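Local coordinates for protein probable UbiX-like flavin prenyltransferase (Escherichia coli, PDB 1SBZ) that probably makes the prenylated flavin cofactor of a phenolic acid decarboxylase by joining a dimethylallyl group to reduced flavin mononucleotide, at residues K2-M7 / F76-M81; L15-L20 / R52-L57; T31-S36 / A56-S61; K116-P121 / L170-L175. All blocks are in the same frame, centred on the assembly; numbering follows the deposited sequence.

Contact 1: residues K2-M7 / F76-M81; sequences KLIVGM and FRTDGM
Lys2 reaches at a slant across Arg77, and its ammonium NZ donates to Arg77 O at 3.1 Å, in the plane of that carbonyl. A bend at chi3 (-145°) takes CE off the extended path. The same NZ lies 4.5 Å from the centroid of the Phe76 ring, off-centre, an oblique cation-pi contact, and a water accepts from both Lys2 NZ and Arg77 NE. Asp79 OD2 is gripped from opposite faces of its carboxylate: Lys2 N comes at 2.9 Å on the anti side, while Arg77 NH1, in its own guanidinium plane, closes a salt bridge. Asp79 N returns a 2.7 Å bond to Lys2 O. Beyond this polar end the segments become adjacent parallel strands of the Rossmann-like flavoprotein sheet, where Ile4 N meets Gly80 O at 3.0 Å and 177°. Ile4 crosses Met81 obliquely, Ile4 CB to Met81 CG 3.9 Å, and crosses Thr78 at about a right angle, Ile4 CD1 4.0 Å from Thr78 CG2. The Met81 side chain, a selenomethionine, also packs on helix 102-112.

Contact 2: residues L15-L20 / R52-L57; sequences LGVALL and RDVAAL
Val17 and Leu20 of helix 13-24 pack against Val54 of helix 51-55 and Leu57 in the turn that follows, a contact within the layer that covers one face of the parallel sheet in this alpha/beta flavoprotein fold. Four apolar approaches of 3.5 to 4.1 Å define the fit, the tightest between Leu20 CD1 and Val54 CG1. Val54 is the bump that enters the hollow between Val17 and Leu20, one turn apart on helix 13-24, and its two branches divide the work. CG1, anti to the backbone N (chi1 172°), presses on that Leu20 methyl, whereas Val54 CG2 meets Val17 CG2 at 3.8 Å. Both pairs cross at about a right angle, so the branched ends touch without running alongside each other.

Three residues on, Leu57 approaches the same pair. Leu57 CD2 comes to 4.0 Å from Val17 CG1, again with the side chains crossed, while Leu57 CB lies 4.1 Å from Leu20 CB. Val17 thus offers a different methyl to each partner, and Leu20 uses CD1 for one and CB for the other. Beneath the helices, Leu20 and Val54 both touch Met7 and Leu33 of the sheet, and Tyr49 lies against Val17 and Val54. Polar linkage comes through one water, which donates to Leu20 O at 2.6 Å and to Leu57 O at 2.7 Å.

Contact 3: residues T31-S36 / A56-S61; sequences THLVMS and ALADFS. With FMN (flavin mononucleotide), chain H.
Phe60 CD1 lies over one face of the His32 imidazole, 3.3 Å above its plane and offset toward the rim. The planes are 6° from parallel, but with centroids 4.6 Å apart the rings barely overlap; Thr31 O sits at the edge of the phenyl ring. Both side chains point the same way from neighbouring strands. His32 NE2 bonds Glu30 and ND1 bonds His62, whose ring also meets His32 nearly parallel; the two bonds fix the imidazole's rotation. These strands, 30-35 and 60-62, run parallel at one margin of the Rossmann-like sheet, as Leu33 N to Phe60 O (2.9 Å, 178°) and Phe60 N to Thr31 O show. Where strand 60-62 begins, Asp59 OD2 takes Thr31 N through its anti lone pair at 3.1 Å, and Asp59 N donates to Thr31 OG1 at 3.2 Å; Asp59 OD1 goes to Arg24 in a salt bridge. On the sheet face that bears Leu33, its CB packs on Ala58 CB at 3.7 Å. Past the strand, N-cap Ser36 donates OG to FMN O1P at 2.6 Å.

Contact 4: residues K116-P121 / L170-L175; sequences KLVLVP and LDQFGL
A Schellman motif closes helix 158-170, and the two residues just before its glycine, Gln172 and Phe173, lie against sheet strand 116-121. Phe173 slides past Val118 in the opposite direction, bringing Phe173 CE1 to 3.6 Å from Val118 CG2; chi1 of 177° sets CG1 of the valine anti to the backbone N, which leaves CG2 anti to the carbonyl carbon. Val118 CG2 also meets Gln172 CB at 3.8 Å, so one valine branch seats in the angle between both side chains. Lys116 runs at a slant to Phe173, its CB and CG approaching CE2 and CZ of the ring, with Lys116 CG to Phe173 CZ 4.0 Å. It then crosses Gln172 at about a right angle, with Lys116 CE 3.3 Å from Gln172 OE1.

The turn that presents these groups is set by Leu170 O, which receives Phe173 N at 2.8 Å and Leu175 N at 3.3 Å from opposite faces of its carbonyl plane, while Gly174, with positive phi, donates to Asp171 O. In the alpha/beta flavoprotein fold this joins a helix end to the sheet face bearing Lys116 and Val118. Phe173 also touches Leu3 and Ile82 on neighbouring strands, and Gln172 packs on Pro125 of a second subunit and Glu113 of a third.

Contacts 1, 3 and 4 are joined through one parallel sheet. Strand 2-7 bonds to strand 30-35 by Val5 N to His32 O and Met7 N to Val34 O, both 2.8 Å, linking contact 1 to contact 3; Met81 N to Lys116 O, 2.9 Å, links it to contact 4. Contact 2 lies over this sheet, its centre 8 Å from that of contact 3, with Val54 CG1 3.9 Å from Met35 SE. Contacts 3 and 4 do not touch, their nearest atoms about 8 Å apart. The FMN phosphate is met directly in contact 3 by Ser36, whereas the approach to the bound FMN is about 9 Å from Gly6 of contact 1 and about 13 Å from the Val54 side chain of contact 2.

Contact 1: residues K2-M7 / F76-M81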
loop_
_atom_site.group_PDB
_atom_site.type_symbol
_atom_site.label_atom_id
_atom_site.label_comp_id
_atom_site.label_asym_id
_atom_site.label_seq_id
_atom_site.Cartn_x
_atom_site.Cartn_y
_atom_site.Cartn_z
ATOM N N LYS D 2 -1.911 -11.197 -37.171
ATOM C CA LYS D 2 -0.854 -10.198 -37.322
ATOM C C LYS D 2 -0.106 -10.035 -36.005
ATOM O O LYS D 2 -0.701 -9.673 -34.993
ATOM C CB LYS D 2 -1.414 -8.846 -37.770
ATOM C CG LYS D 2 -2.111 -8.835 -39.119
ATOM C CD LYS D 2 -2.439 -7.397 -39.502
ATOM C CE LYS D 2 -3.753 -7.293 -40.267
ATOM N NZ LYS D 2 -4.415 -5.965 -40.026
ATOM N N LEU D 3 1.194 -10.311 -36.027
ATOM C CA LEU D 3 2.030 -10.204 -34.830
ATOM C C LEU D 3 3.107 -9.157 -34.996
ATOM O O LEU D 3 3.765 -9.090 -36.041
ATOM C CB LEU D 3 2.693 -11.544 -34.494
ATOM C CG LEU D 3 1.818 -12.724 -34.078
ATOM C CD1 LEU D 3 2.687 -13.962 -33.830
ATOM C CD2 LEU D 3 1.012 -12.374 -32.838
ATOM N N ILE D 4 3.276 -8.338 -33.961
ATOM C CA ILE D 4 4.406 -7.435 -33.882
ATOM C C ILE D 4 5.548 -8.124 -33.131
ATOM O O ILE D 4 5.338 -8.754 -32.089
ATOM C CB ILE D 4 4.022 -6.106 -33.190
ATOM C CG1 ILE D 4 2.798 -5.471 -33.863
ATOM C CG2 ILE D 4 5.207 -5.141 -33.192
ATOM C CD1 ILE D 4 2.149 -4.351 -33.052
ATOM N N VAL D 5 6.750 -7.999 -33.682
ATOM C CA VAL D 5 7.953 -8.567 -33.093
ATOM C C VAL D 5 8.926 -7.421 -32.863
ATOM O O VAL D 5 9.453 -6.833 -33.811
ATOM C CB VAL D 5 8.575 -9.676 -33.990
ATOM C CG1 VAL D 5 9.867 -10.217 -33.388
ATOM C CG2 VAL D 5 7.585 -10.823 -34.207
ATOM N N GLY D 6 9.119 -7.068 -31.597
ATOM C CA GLY D 6 10.108 -6.066 -31.235
ATOM C C GLY D 6 11.390 -6.789 -30.875
ATOM O O GLY D 6 11.351 -7.840 -30.244
HETATM N N MSE D 7 12.525 -6.249 -31.297
HETATM C CA MSE D 7 13.808 -6.780 -30.857
HETATM C C MSE D 7 14.590 -5.684 -30.199
HETATM O O MSE D 7 14.537 -4.527 -30.606
HETATM C CB MSE D 7 14.600 -7.403 -32.003
HETATM C CG MSE D 7 14.024 -8.712 -32.506
HETATM SE SE MSE D 7 15.250 -9.637 -33.714
HETATM C CE MSE D 7 16.759 -9.973 -32.516
ATOM N N PHE D 76 -5.354 0.104 -36.305
ATOM C CA PHE D 76 -4.692 -0.918 -37.115
ATOM C C PHE D 76 -4.578 -2.211 -36.306
ATOM O O PHE D 76 -3.716 -2.332 -35.424
ATOM C CB PHE D 76 -3.314 -0.433 -37.581
ATOM C CG PHE D 76 -2.559 -1.439 -38.404
ATOM C CD1 PHE D 76 -2.864 -1.626 -39.753
ATOM C CD2 PHE D 76 -1.535 -2.192 -37.838
ATOM C CE1 PHE D 76 -2.165 -2.558 -40.524
ATOM C CE2 PHE D 76 -0.832 -3.125 -38.597
ATOM C CZ PHE D 76 -1.145 -3.308 -39.946
ATOM N N ARG D 77 -5.454 -3.167 -36.617
ATOM C CA ARG D 77 -5.606 -4.392 -35.840
ATOM C C ARG D 77 -4.407 -5.344 -35.932
ATOM O O ARG D 77 -3.918 -5.648 -37.024
ATOM C CB ARG D 77 -6.883 -5.123 -36.258
ATOM C CG ARG D 77 -7.256 -6.291 -35.348
ATOM C CD ARG D 77 -8.014 -7.437 -36.037
ATOM N NE ARG D 77 -7.247 -8.080 -37.114
ATOM C CZ ARG D 77 -6.263 -8.969 -36.941
ATOM N NH1 ARG D 77 -5.885 -9.338 -35.724
ATOM N NH2 ARG D 77 -5.646 -9.492 -37.997
ATOM N N THR D 78 -3.939 -5.788 -34.767
ATOM C CA THR D 78 -2.986 -6.887 -34.654
ATOM C C THR D 78 -3.474 -7.837 -33.569
ATOM O O THR D 78 -4.360 -7.498 -32.782
ATOM C CB THR D 78 -1.570 -6.392 -34.278
ATOM O OG1 THR D 78 -1.572 -5.925 -32.924
ATOM C CG2 THR D 78 -1.147 -5.173 -35.105
ATOM N N ASP D 79 -2.878 -9.021 -33.517
ATOM C CA ASP D 79 -3.235 -10.007 -32.513
ATOM C C ASP D 79 -2.328 -9.937 -31.295
ATOM O O ASP D 79 -2.545 -10.647 -30.321
ATOM C CB ASP D 79 -3.226 -11.410 -33.117
ATOM C CG ASP D 79 -4.269 -11.568 -34.190
ATOM O OD1 ASP D 79 -5.350 -12.118 -33.892
ATOM O OD2 ASP D 79 -4.114 -11.132 -35.348
ATOM N N GLY D 80 -1.319 -9.076 -31.351
ATOM C CA GLY D 80 -0.426 -8.893 -30.213
ATOM C C GLY D 80 0.999 -8.590 -30.606
ATOM O O GLY D 80 1.280 -8.270 -31.761
HETATM N N MSE D 81 1.898 -8.719 -29.632
HETATM C CA MSE D 81 3.285 -8.297 -29.771
HETATM C C MSE D 81 4.194 -9.160 -28.903
HETATM O O MSE D 81 3.824 -9.530 -27.794
HETATM C CB MSE D 81 3.424 -6.821 -29.375
HETATM C CG MSE D 81 4.848 -6.256 -29.401
HETATM SE SE MSE D 81 4.852 -4.314 -29.213
HETATM C CE MSE D 81 6.731 -3.996 -29.438
HETATM O O HOH W 1 -7.030 -7.591 -39.826
#

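Contact 2: residues L15-L20 / R52-L57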
loop_
_atom_site.group_PDB
_atom_site.type_symbol
_atom_site.label_atom_id
_atom_site.label_comp_id
_atom_site.label_asym_id
_atom_site.label_seq_id
_atom_site.Cartn_x
_atom_site.Cartn_y
_atom_site.Cartn_z
ATOM N N LEU D 15 17.677 -15.668 -30.197
ATOM C CA LEU D 15 16.283 -15.947 -29.818
ATOM C C LEU D 15 15.306 -15.232 -30.749
ATOM O O LEU D 15 14.313 -15.816 -31.175
ATOM C CB LEU D 15 16.012 -15.516 -28.370
ATOM C CG LEU D 15 16.816 -16.172 -27.242
ATOM C CD1 LEU D 15 16.804 -15.307 -25.990
ATOM C CD2 LEU D 15 16.287 -17.583 -26.948
ATOM N N GLY D 16 15.589 -13.963 -31.051
ATOM C CA GLY D 16 14.742 -13.168 -31.944
ATOM C C GLY D 16 14.751 -13.690 -33.368
ATOM O O GLY D 16 13.694 -13.858 -33.987
ATOM N N VAL D 17 15.946 -13.947 -33.889
ATOM C CA VAL D 17 16.112 -14.485 -35.246
ATOM C C VAL D 17 15.396 -15.828 -35.414
ATOM O O VAL D 17 14.710 -16.041 -36.413
ATOM C CB VAL D 17 17.605 -14.625 -35.635
ATOM C CG1 VAL D 17 17.754 -15.154 -37.070
ATOM C CG2 VAL D 17 18.324 -13.290 -35.482
ATOM N N ALA D 18 15.544 -16.714 -34.426
ATOM C CA ALA D 18 14.913 -18.026 -34.474
ATOM C C ALA D 18 13.385 -17.943 -34.436
ATOM O O ALA D 18 12.706 -18.687 -35.143
ATOM C CB ALA D 18 15.427 -18.908 -33.357
ATOM N N LEU D 19 12.852 -17.044 -33.610
ATOM C CA LEU D 19 11.406 -16.835 -33.552
ATOM C C LEU D 19 10.879 -16.285 -34.880
ATOM O O LEU D 19 9.819 -16.710 -35.356
ATOM C CB LEU D 19 11.023 -15.930 -32.375
ATOM C CG LEU D 19 9.555 -15.507 -32.229
ATOM C CD1 LEU D 19 9.088 -15.682 -30.794
ATOM C CD2 LEU D 19 9.372 -14.069 -32.690
ATOM N N LEU D 20 11.625 -15.345 -35.466
ATOM C CA LEU D 20 11.279 -14.783 -36.770
ATOM C C LEU D 20 11.357 -15.821 -37.882
ATOM O O LEU D 20 10.526 -15.815 -38.793
ATOM C CB LEU D 20 12.172 -13.585 -37.113
ATOM C CG LEU D 20 11.859 -12.230 -36.483
ATOM C CD1 LEU D 20 13.002 -11.271 -36.761
ATOM C CD2 LEU D 20 10.547 -11.663 -37.004
ATOM N N ARG D 52 19.776 -6.245 -41.903
ATOM C CA ARG D 52 18.992 -6.352 -43.133
ATOM C C ARG D 52 18.557 -7.786 -43.430
ATOM O O ARG D 52 17.440 -8.008 -43.896
ATOM C CB ARG D 52 19.742 -5.749 -44.323
ATOM C CG ARG D 52 19.527 -4.250 -44.481
ATOM C CD ARG D 52 20.693 -3.369 -44.050
ATOM N NE ARG D 52 21.276 -3.719 -42.749
ATOM C CZ ARG D 52 22.572 -3.977 -42.536
ATOM N NH1 ARG D 52 23.458 -3.917 -43.533
ATOM N NH2 ARG D 52 22.982 -4.285 -41.312
ATOM N N ASP D 53 19.440 -8.749 -43.158
ATOM C CA ASP D 53 19.094 -10.171 -43.217
ATOM C C ASP D 53 17.893 -10.488 -42.334
ATOM O O ASP D 53 16.991 -11.222 -42.737
ATOM C CB ASP D 53 20.267 -11.029 -42.749
ATOM C CG ASP D 53 21.362 -11.152 -43.784
ATOM O OD1 ASP D 53 21.082 -11.030 -44.994
ATOM O OD2 ASP D 53 22.541 -11.393 -43.470
ATOM N N VAL D 54 17.902 -9.942 -41.118
ATOM C CA VAL D 54 16.816 -10.161 -40.159
ATOM C C VAL D 54 15.550 -9.429 -40.611
ATOM O O VAL D 54 14.456 -9.989 -40.560
ATOM C CB VAL D 54 17.234 -9.749 -38.724
ATOM C CG1 VAL D 54 16.044 -9.790 -37.763
ATOM C CG2 VAL D 54 18.346 -10.654 -38.223
ATOM N N ALA D 55 15.705 -8.194 -41.081
ATOM C CA ALA D 55 14.576 -7.435 -41.611
ATOM C C ALA D 55 13.848 -8.223 -42.706
ATOM O O ALA D 55 12.615 -8.221 -42.768
ATOM C CB ALA D 55 15.038 -6.084 -42.136
ATOM N N ALA D 56 14.620 -8.920 -43.543
ATOM C CA ALA D 56 14.076 -9.718 -44.644
ATOM C C ALA D 56 13.304 -10.965 -44.184
ATOM O O ALA D 56 12.590 -11.589 -44.978
ATOM C CB ALA D 56 15.189 -10.095 -45.628
ATOM N N LEU D 57 13.447 -11.326 -42.910
ATOM C CA LEU D 57 12.679 -12.427 -42.320
ATOM C C LEU D 57 11.229 -12.025 -42.045
ATOM O O LEU D 57 10.363 -12.879 -41.869
ATOM C CB LEU D 57 13.338 -12.899 -41.024
ATOM C CG LEU D 57 14.218 -14.151 -40.914
ATOM C CD1 LEU D 57 14.595 -14.798 -42.255
ATOM C CD2 LEU D 57 15.452 -13.851 -40.079
HETATM O O HOH W 2 9.035 -13.985 -39.781
#

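Contact 3: residues T31-S36 / A56-S61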
loop_
_atom_site.group_PDB
_atom_site.type_symbol
_atom_site.label_atom_id
_atom_site.label_comp_id
_atom_site.label_asym_id
_atom_site.label_seq_id
_atom_site.Cartn_x
_atom_site.Cartn_y
_atom_site.Cartn_z
ATOM N N THR D 31 4.057 -10.684 -40.034
ATOM C CA THR D 31 4.940 -10.198 -38.978
ATOM C C THR D 31 5.358 -8.759 -39.216
ATOM O O THR D 31 5.736 -8.386 -40.326
ATOM C CB THR D 31 6.181 -11.109 -38.811
ATOM O OG1 THR D 31 6.855 -11.240 -40.066
ATOM C CG2 THR D 31 5.761 -12.537 -38.485
ATOM N N HIS D 32 5.263 -7.951 -38.166
ATOM C CA HIS D 32 5.745 -6.581 -38.200
ATOM C C HIS D 32 6.902 -6.443 -37.219
ATOM O O HIS D 32 6.715 -6.506 -36.000
ATOM C CB HIS D 32 4.619 -5.602 -37.869
ATOM C CG HIS D 32 3.498 -5.609 -38.861
ATOM N ND1 HIS D 32 3.272 -4.567 -39.737
ATOM C CD2 HIS D 32 2.540 -6.531 -39.119
ATOM C CE1 HIS D 32 2.225 -4.849 -40.491
ATOM N NE2 HIS D 32 1.762 -6.035 -40.137
ATOM N N LEU D 33 8.103 -6.273 -37.759
ATOM C CA LEU D 33 9.319 -6.224 -36.955
ATOM C C LEU D 33 9.738 -4.797 -36.642
ATOM O O LEU D 33 9.656 -3.915 -37.496
ATOM C CB LEU D 33 10.460 -6.964 -37.670
ATOM C CG LEU D 33 11.898 -6.846 -37.142
ATOM C CD1 LEU D 33 12.029 -7.442 -35.740
ATOM C CD2 LEU D 33 12.863 -7.518 -38.099
ATOM N N VAL D 34 10.166 -4.571 -35.401
ATOM C CA VAL D 34 10.834 -3.325 -35.025
ATOM C C VAL D 34 12.122 -3.665 -34.283
ATOM O O VAL D 34 12.080 -4.187 -33.168
ATOM C CB VAL D 34 9.947 -2.413 -34.138
ATOM C CG1 VAL D 34 10.530 -1.014 -34.072
ATOM C CG2 VAL D 34 8.537 -2.344 -34.662
HETATM N N MSE D 35 13.261 -3.388 -34.911
HETATM C CA MSE D 35 14.563 -3.588 -34.271
HETATM C C MSE D 35 15.066 -2.261 -33.710
HETATM O O MSE D 35 15.134 -1.268 -34.435
HETATM C CB MSE D 35 15.595 -4.134 -35.264
HETATM C CG MSE D 35 15.333 -5.529 -35.781
HETATM SE SE MSE D 35 16.612 -6.023 -37.196
HETATM C CE MSE D 35 15.986 -4.772 -38.573
ATOM N N SER D 36 15.412 -2.244 -32.423
ATOM C CA SER D 36 15.998 -1.057 -31.804
ATOM C C SER D 36 17.416 -0.859 -32.329
ATOM O O SER D 36 17.980 -1.770 -32.922
ATOM C CB SER D 36 16.031 -1.209 -30.284
ATOM O OG SER D 36 17.002 -2.161 -29.895
ATOM N N ALA D 56 14.620 -8.920 -43.543
ATOM C CA ALA D 56 14.076 -9.718 -44.644
ATOM C C ALA D 56 13.304 -10.965 -44.184
ATOM O O ALA D 56 12.590 -11.589 -44.978
ATOM C CB ALA D 56 15.189 -10.095 -45.628
ATOM N N LEU D 57 13.447 -11.326 -42.910
ATOM C CA LEU D 57 12.679 -12.427 -42.320
ATOM C C LEU D 57 11.229 -12.025 -42.045
ATOM O O LEU D 57 10.363 -12.879 -41.869
ATOM C CB LEU D 57 13.338 -12.899 -41.024
ATOM C CG LEU D 57 14.218 -14.151 -40.914
ATOM C CD1 LEU D 57 14.595 -14.798 -42.255
ATOM C CD2 LEU D 57 15.452 -13.851 -40.079
ATOM N N ALA D 58 10.973 -10.720 -42.011
ATOM C CA ALA D 58 9.651 -10.198 -41.670
ATOM C C ALA D 58 8.911 -9.702 -42.906
ATOM O O ALA D 58 9.526 -9.350 -43.915
ATOM C CB ALA D 58 9.771 -9.086 -40.637
ATOM N N ASP D 59 7.586 -9.682 -42.816
ATOM C CA ASP D 59 6.746 -9.166 -43.884
ATOM C C ASP D 59 6.852 -7.655 -43.947
ATOM O O ASP D 59 6.870 -7.077 -45.031
ATOM C CB ASP D 59 5.294 -9.588 -43.669
ATOM C CG ASP D 59 5.100 -11.081 -43.807
ATOM O OD1 ASP D 59 5.450 -11.636 -44.871
ATOM O OD2 ASP D 59 4.600 -11.787 -42.907
ATOM N N PHE D 60 6.909 -7.021 -42.779
ATOM C CA PHE D 60 7.124 -5.580 -42.674
ATOM C C PHE D 60 8.171 -5.304 -41.610
ATOM O O PHE D 60 8.291 -6.051 -40.641
ATOM C CB PHE D 60 5.830 -4.856 -42.290
ATOM C CG PHE D 60 4.694 -5.086 -43.243
ATOM C CD1 PHE D 60 3.873 -6.205 -43.115
ATOM C CD2 PHE D 60 4.433 -4.172 -44.261
ATOM C CE1 PHE D 60 2.817 -6.413 -43.994
ATOM C CE2 PHE D 60 3.375 -4.371 -45.144
ATOM C CZ PHE D 60 2.566 -5.495 -45.011
ATOM N N SER D 61 8.921 -4.224 -41.795
ATOM C CA SER D 61 9.905 -3.792 -40.820
ATOM C C SER D 61 9.784 -2.285 -40.675
ATOM O O SER D 61 9.799 -1.552 -41.673
ATOM C CB SER D 61 11.309 -4.199 -41.264
ATOM O OG SER D 61 12.309 -3.728 -40.372
HETATM N N1 FMN H . 20.724 -4.895 -21.302
HETATM C C2 FMN H . 19.899 -5.712 -20.564
HETATM O O2 FMN H . 18.980 -5.191 -19.944
HETATM N N3 FMN H . 20.116 -7.076 -20.529
HETATM C C4 FMN H . 21.170 -7.624 -21.250
HETATM O O4 FMN H . 21.197 -8.847 -21.419
HETATM C C4A FMN H . 22.009 -6.785 -22.006
HETATM N N5 FMN H . 23.069 -7.291 -22.743
HETATM C C5A FMN H . 23.879 -6.440 -23.487
HETATM C C6 FMN H . 24.944 -6.955 -24.233
HETATM C C7 FMN H . 25.764 -6.105 -24.989
HETATM C C7M FMN H . 26.639 -6.720 -26.052
HETATM C C8 FMN H . 25.515 -4.726 -24.995
HETATM C C8M FMN H . 26.193 -3.806 -25.982
HETATM C C9 FMN H . 24.454 -4.220 -24.251
HETATM C C9A FMN H . 23.632 -5.068 -23.499
HETATM N N10 FMN H . 22.575 -4.550 -22.755
HETATM C C10 FMN H . 21.776 -5.408 -22.018
HETATM C "C1'" FMN H . 22.467 -3.064 -22.541
HETATM C "C2'" FMN H . 21.393 -2.491 -23.462
HETATM O "O2'" FMN H . 21.706 -2.812 -24.802
HETATM C "C3'" FMN H . 21.212 -0.980 -23.273
HETATM O "O3'" FMN H . 20.584 -0.733 -22.023
HETATM C "C4'" FMN H . 20.424 -0.311 -24.406
HETATM O "O4'" FMN H . 20.159 1.046 -24.103
HETATM C "C5'" FMN H . 19.092 -0.997 -24.690
HETATM O "O5'" FMN H . 18.322 -0.203 -25.578
HETATM P P FMN H . 17.090 -0.893 -26.354
HETATM O O1P FMN H . 17.676 -1.844 -27.378
HETATM O O2P FMN H . 16.300 0.209 -26.995
HETATM O O3P FMN H . 16.236 -1.651 -25.357
HETATM O O HOH W 3 6.635 -13.824 -41.434
HETATM O O HOH W 4 12.963 -2.352 -37.733
#

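Contact 4: residues K116-P121 / L170-L175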
loop_
_atom_site.group_PDB
_atom_site.type_symbol
_atom_site.label_atom_id
_atom_site.label_comp_id
_atom_site.label_asym_id
_atom_site.label_seq_id
_atom_site.Cartn_x
_atom_site.Cartn_y
_atom_site.Cartn_z
ATOM N N LYS D 116 -2.550 -8.875 -26.718
ATOM C CA LYS D 116 -1.602 -9.648 -25.914
ATOM C C LYS D 116 -0.177 -9.126 -26.068
ATOM O O LYS D 116 0.324 -9.004 -27.188
ATOM C CB LYS D 116 -1.680 -11.141 -26.260
ATOM C CG LYS D 116 -0.635 -11.983 -25.542
ATOM C CD LYS D 116 -1.224 -13.273 -25.010
ATOM C CE LYS D 116 -0.526 -13.682 -23.718
ATOM N NZ LYS D 116 -0.401 -12.529 -22.753
ATOM N N LEU D 117 0.463 -8.809 -24.944
ATOM C CA LEU D 117 1.882 -8.469 -24.933
ATOM C C LEU D 117 2.704 -9.574 -24.259
ATOM O O LEU D 117 2.434 -9.948 -23.113
ATOM C CB LEU D 117 2.108 -7.115 -24.241
ATOM C CG LEU D 117 3.533 -6.536 -24.231
ATOM C CD1 LEU D 117 4.067 -6.350 -25.647
ATOM C CD2 LEU D 117 3.579 -5.212 -23.480
ATOM N N VAL D 118 3.692 -10.102 -24.984
ATOM C CA VAL D 118 4.568 -11.150 -24.464
ATOM C C VAL D 118 6.001 -10.631 -24.444
ATOM O O VAL D 118 6.559 -10.291 -25.481
ATOM C CB VAL D 118 4.489 -12.455 -25.303
ATOM C CG1 VAL D 118 5.470 -13.514 -24.777
ATOM C CG2 VAL D 118 3.074 -13.002 -25.318
ATOM N N LEU D 119 6.591 -10.565 -23.258
ATOM C CA LEU D 119 7.965 -10.083 -23.125
ATOM C C LEU D 119 8.902 -11.242 -22.869
ATOM O O LEU D 119 8.548 -12.190 -22.168
ATOM C CB LEU D 119 8.049 -9.091 -21.966
ATOM C CG LEU D 119 7.888 -7.581 -22.170
ATOM C CD1 LEU D 119 7.202 -7.159 -23.474
ATOM C CD2 LEU D 119 7.235 -6.927 -20.942
ATOM N N VAL D 120 10.108 -11.162 -23.422
ATOM C CA VAL D 120 11.136 -12.166 -23.186
ATOM C C VAL D 120 12.280 -11.432 -22.475
ATOM O O VAL D 120 13.293 -11.093 -23.091
ATOM C CB VAL D 120 11.588 -12.850 -24.531
ATOM C CG1 VAL D 120 12.725 -13.845 -24.307
ATOM C CG2 VAL D 120 10.395 -13.550 -25.207
ATOM N N PRO D 121 12.105 -11.151 -21.181
ATOM C CA PRO D 121 13.063 -10.325 -20.459
ATOM C C PRO D 121 14.354 -11.094 -20.240
ATOM O O PRO D 121 14.306 -12.264 -19.850
ATOM C CB PRO D 121 12.357 -10.073 -19.125
ATOM C CG PRO D 121 11.522 -11.292 -18.924
ATOM C CD PRO D 121 11.018 -11.626 -20.297
ATOM N N LEU D 170 5.993 -19.071 -28.390
ATOM C CA LEU D 170 4.907 -19.280 -29.363
ATOM C C LEU D 170 3.628 -19.864 -28.763
ATOM O O LEU D 170 2.529 -19.501 -29.189
ATOM C CB LEU D 170 5.383 -20.171 -30.511
ATOM C CG LEU D 170 5.909 -19.545 -31.807
ATOM C CD1 LEU D 170 6.385 -18.108 -31.636
ATOM C CD2 LEU D 170 7.007 -20.426 -32.392
ATOM N N ASP D 171 3.775 -20.761 -27.784
ATOM C CA ASP D 171 2.639 -21.296 -27.022
ATOM C C ASP D 171 1.689 -20.195 -26.544
ATOM O O ASP D 171 0.481 -20.414 -26.445
ATOM C CB ASP D 171 3.124 -22.098 -25.809
ATOM C CG ASP D 171 3.533 -23.519 -26.162
ATOM O OD1 ASP D 171 3.273 -23.957 -27.306
ATOM O OD2 ASP D 171 4.110 -24.274 -25.347
ATOM N N GLN D 172 2.246 -19.019 -26.262
ATOM C CA GLN D 172 1.471 -17.862 -25.804
ATOM C C GLN D 172 0.441 -17.384 -26.826
ATOM O O GLN D 172 -0.548 -16.740 -26.466
ATOM C CB GLN D 172 2.404 -16.713 -25.414
ATOM C CG GLN D 172 3.178 -16.964 -24.139
ATOM C CD GLN D 172 2.272 -17.036 -22.929
ATOM O OE1 GLN D 172 1.342 -16.230 -22.791
ATOM N NE2 GLN D 172 2.528 -18.002 -22.051
ATOM N N PHE D 173 0.670 -17.708 -28.096
ATOM C CA PHE D 173 -0.264 -17.349 -29.163
ATOM C C PHE D 173 -0.923 -18.572 -29.806
ATOM O O PHE D 173 -1.405 -18.502 -30.940
ATOM C CB PHE D 173 0.442 -16.495 -30.222
ATOM C CG PHE D 173 0.787 -15.110 -29.753
ATOM C CD1 PHE D 173 2.053 -14.826 -29.253
ATOM C CD2 PHE D 173 -0.154 -14.087 -29.807
ATOM C CE1 PHE D 173 2.379 -13.544 -28.812
ATOM C CE2 PHE D 173 0.165 -12.797 -29.370
ATOM C CZ PHE D 173 1.435 -12.527 -28.874
ATOM N N GLY D 174 -0.938 -19.686 -29.072
ATOM C CA GLY D 174 -1.514 -20.942 -29.548
ATOM C C GLY D 174 -0.883 -21.457 -30.830
ATOM O O GLY D 174 -1.528 -22.166 -31.604
ATOM N N LEU D 175 0.378 -21.094 -31.054
ATOM C CA LEU D 175 1.107 -21.515 -32.245
ATOM C C LEU D 175 1.973 -22.731 -31.938
ATOM O O LEU D 175 2.524 -22.851 -30.840
ATOM C CB LEU D 175 1.952 -20.359 -32.796
ATOM C CG LEU D 175 1.177 -19.147 -33.331
ATOM C CD1 LEU D 175 2.082 -17.930 -33.469
ATOM C CD2 LEU D 175 0.502 -19.462 -34.658
#